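Local coordinates for protein lipolytic enzyme (Clostridium thermocellum, PDB 2VPT) that probably removes acetyl groups from xylan as the catalytic domain of a cellulosomal family 3 carbohydrate esterase, at residues Lys7-Gly12 and Asp43-Gln48. Sequence-based numbering, arbitrary orientation.
Sequences KIMPVG and DFVGSQ. With CA (calcium ion), chain B.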
loop_
_atom_site.group_PDB
_atom_site.type_symbol
_atom_site.label_atom_id
_atom_site.label_comp_id
_atom_site.label_asym_id
_atom_site.label_seq_id
_atom_site.Cartn_x
_atom_site.Cartn_y
_atom_site.Cartn_z
ATOM N N LYS A 7 11.621 -18.492 3.069
ATOM C CA LYS A 7 11.485 -17.032 2.981
ATOM C C LYS A 7 11.401 -16.638 1.514
ATOM O O LYS A 7 12.312 -16.929 0.727
ATOM C CB LYS A 7 12.664 -16.318 3.632
ATOM C CG LYS A 7 12.697 -16.446 5.154
ATOM C CD LYS A 7 13.873 -15.702 5.761
ATOM C CE LYS A 7 13.785 -15.665 7.281
ATOM N NZ LYS A 7 14.856 -14.826 7.904
ATOM N N ILE A 8 10.298 -16.000 1.147
ATOM C CA ILE A 8 10.030 -15.587 -0.214
ATOM C C ILE A 8 9.870 -14.075 -0.239
ATOM O O ILE A 8 9.077 -13.533 0.522
ATOM C CB ILE A 8 8.743 -16.219 -0.777
ATOM C CG1 ILE A 8 8.813 -17.756 -0.723
ATOM C CG2 ILE A 8 8.527 -15.715 -2.205
ATOM C CD1 ILE A 8 7.544 -18.482 -1.176
HETATM N N MSE A 9 10.634 -13.395 -1.093
HETATM C CA MSE A 9 10.526 -11.952 -1.237
HETATM C C MSE A 9 9.808 -11.607 -2.534
HETATM O O MSE A 9 10.375 -11.760 -3.622
HETATM C CB MSE A 9 11.898 -11.303 -1.242
HETATM C CG MSE A 9 11.808 -9.779 -1.227
HETATM SE SE MSE A 9 13.519 -8.923 -1.321
HETATM C CE MSE A 9 13.714 -9.044 -0.166
ATOM N N PRO A 10 8.559 -11.126 -2.434
ATOM C CA PRO A 10 7.881 -10.619 -3.632
ATOM C C PRO A 10 8.407 -9.238 -4.000
ATOM O O PRO A 10 8.276 -8.310 -3.214
ATOM C CB PRO A 10 6.402 -10.550 -3.206
ATOM C CG PRO A 10 6.331 -11.275 -1.906
ATOM C CD PRO A 10 7.662 -11.084 -1.262
ATOM N N VAL A 11 9.009 -9.118 -5.177
ATOM C CA VAL A 11 9.623 -7.874 -5.639
ATOM C C VAL A 11 8.877 -7.427 -6.894
ATOM O O VAL A 11 8.741 -8.189 -7.846
ATOM C CB VAL A 11 11.111 -8.059 -5.984
ATOM C CG1 VAL A 11 11.691 -6.766 -6.534
ATOM C CG2 VAL A 11 11.869 -8.510 -4.783
ATOM N N GLY A 12 8.389 -6.192 -6.922
ATOM C CA GLY A 12 7.725 -5.729 -8.115
ATOM C C GLY A 12 7.219 -4.319 -8.007
ATOM O O GLY A 12 7.727 -3.505 -7.206
ATOM N N ASP A 43 7.249 -17.715 4.780
ATOM C CA ASP A 43 7.464 -16.394 5.351
ATOM C C ASP A 43 7.698 -15.434 4.178
ATOM O O ASP A 43 8.750 -15.450 3.545
ATOM C CB ASP A 43 8.674 -16.426 6.287
ATOM C CG ASP A 43 8.904 -15.128 7.027
ATOM O OD1 ASP A 43 8.065 -14.195 6.937
ATOM O OD2 ASP A 43 9.955 -15.039 7.705
ATOM N N PHE A 44 6.693 -14.625 3.859
ATOM C CA PHE A 44 6.899 -13.534 2.919
ATOM C C PHE A 44 7.761 -12.501 3.613
ATOM O O PHE A 44 7.494 -12.129 4.756
ATOM C CB PHE A 44 5.579 -12.903 2.475
ATOM C CG PHE A 44 4.832 -13.663 1.396
ATOM C CD1 PHE A 44 5.489 -14.216 0.304
ATOM C CD2 PHE A 44 3.442 -13.738 1.425
ATOM C CE1 PHE A 44 4.774 -14.866 -0.685
ATOM C CE2 PHE A 44 2.731 -14.369 0.417
ATOM C CZ PHE A 44 3.394 -14.944 -0.633
ATOM N N VAL A 45 8.806 -12.032 2.942
ATOM C CA VAL A 45 9.699 -11.051 3.506
ATOM C C VAL A 45 9.831 -9.801 2.642
ATOM O O VAL A 45 9.673 -9.838 1.423
ATOM C CB VAL A 45 11.101 -11.677 3.800
ATOM C CG1 VAL A 45 10.990 -12.839 4.792
ATOM C CG2 VAL A 45 11.808 -12.125 2.517
ATOM N N GLY A 46 10.157 -8.701 3.297
ATOM C CA GLY A 46 10.270 -7.398 2.653
ATOM C C GLY A 46 9.892 -6.309 3.635
ATOM O O GLY A 46 9.274 -6.594 4.667
ATOM N N SER A 47 10.277 -5.068 3.371
ATOM C CA SER A 47 9.998 -4.015 4.342
ATOM C C SER A 47 8.620 -3.383 4.176
ATOM O O SER A 47 8.079 -2.830 5.143
ATOM C CB SER A 47 11.098 -2.953 4.377
ATOM O OG SER A 47 12.316 -3.538 4.809
ATOM N N GLN A 48 8.018 -3.487 2.986
ATOM C CA GLN A 48 6.654 -2.970 2.799
ATOM C C GLN A 48 5.702 -3.857 3.580
ATOM O O GLN A 48 6.019 -5.012 3.851
ATOM C CB GLN A 48 6.237 -3.031 1.339
ATOM C CG GLN A 48 7.144 -2.282 0.363
ATOM C CD GLN A 48 6.857 -0.824 0.313
ATOM O OE1 GLN A 48 7.172 -0.085 1.256
ATOM N NE2 GLN A 48 6.246 -0.386 -0.778
HETATM CA CA CA B . 6.747 -12.251 6.904
HETATM O O HOH W 1 5.784 -12.437 9.005
HETATM O O HOH W 2 8.743 -11.278 7.808
#
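Ile8 joins Lys7-Gly12 to Asp43-Gln48 through two fairly straight parallel-strand hydrogen bonds: its N gives to Asp43 O (2.9 Å, N-H...O 163°), and its O, which also sits at the edge of the Phe44 ring, receives Val45 N (2.9 Å, 161°). Each carbonyl also takes a CA-H...O contact, Asp43 O from Lys7 CA and Ile8 O from Phe44 CA. Beyond these bridges the ladder ends. Pro10 has no N-H to offer, and Val45 O, buried without a hydrogen-bond partner, meets carbon: Met9 CG at 3.4 Å, Pro10 CD, and Met9 CA in a third CA-H...O contact.

Apolar packing follows. On one face of the sheet Ile8 and Phe44 lie side by side, with Ile8 CB 4.0 Å from Phe44 CD1, while Pro10 crosses the Phe44 side chain at about a right angle and brings CG to within 3.8 Å of that same CD1. Beyond the strand end Val45 CG2 touches Met9 CB, and Val45 CG1 meets CB and CG of Lys7, the two side chains crossing.

On the other face extended Lys7 runs beside Asp43, NZ 4.9 Å from OD2, too far for a salt bridge but probably mildly attracted. With Asp43 CG anti to the backbone N (chi1 -175°), the carboxylate lies beside the carbonyl carbon; its OD1 and, at 2.3 Å, Phe44 O bind the calcium ion, with two waters, Asp57 and Asp59. Strand 5-12, parallel to 41-44, 59-62 and 86-90, lies inside the mainly parallel sheet of an alpha/beta SGNH (GDSL-like) hydrolase domain, the calcium site at the neighbouring strand's C-terminal end.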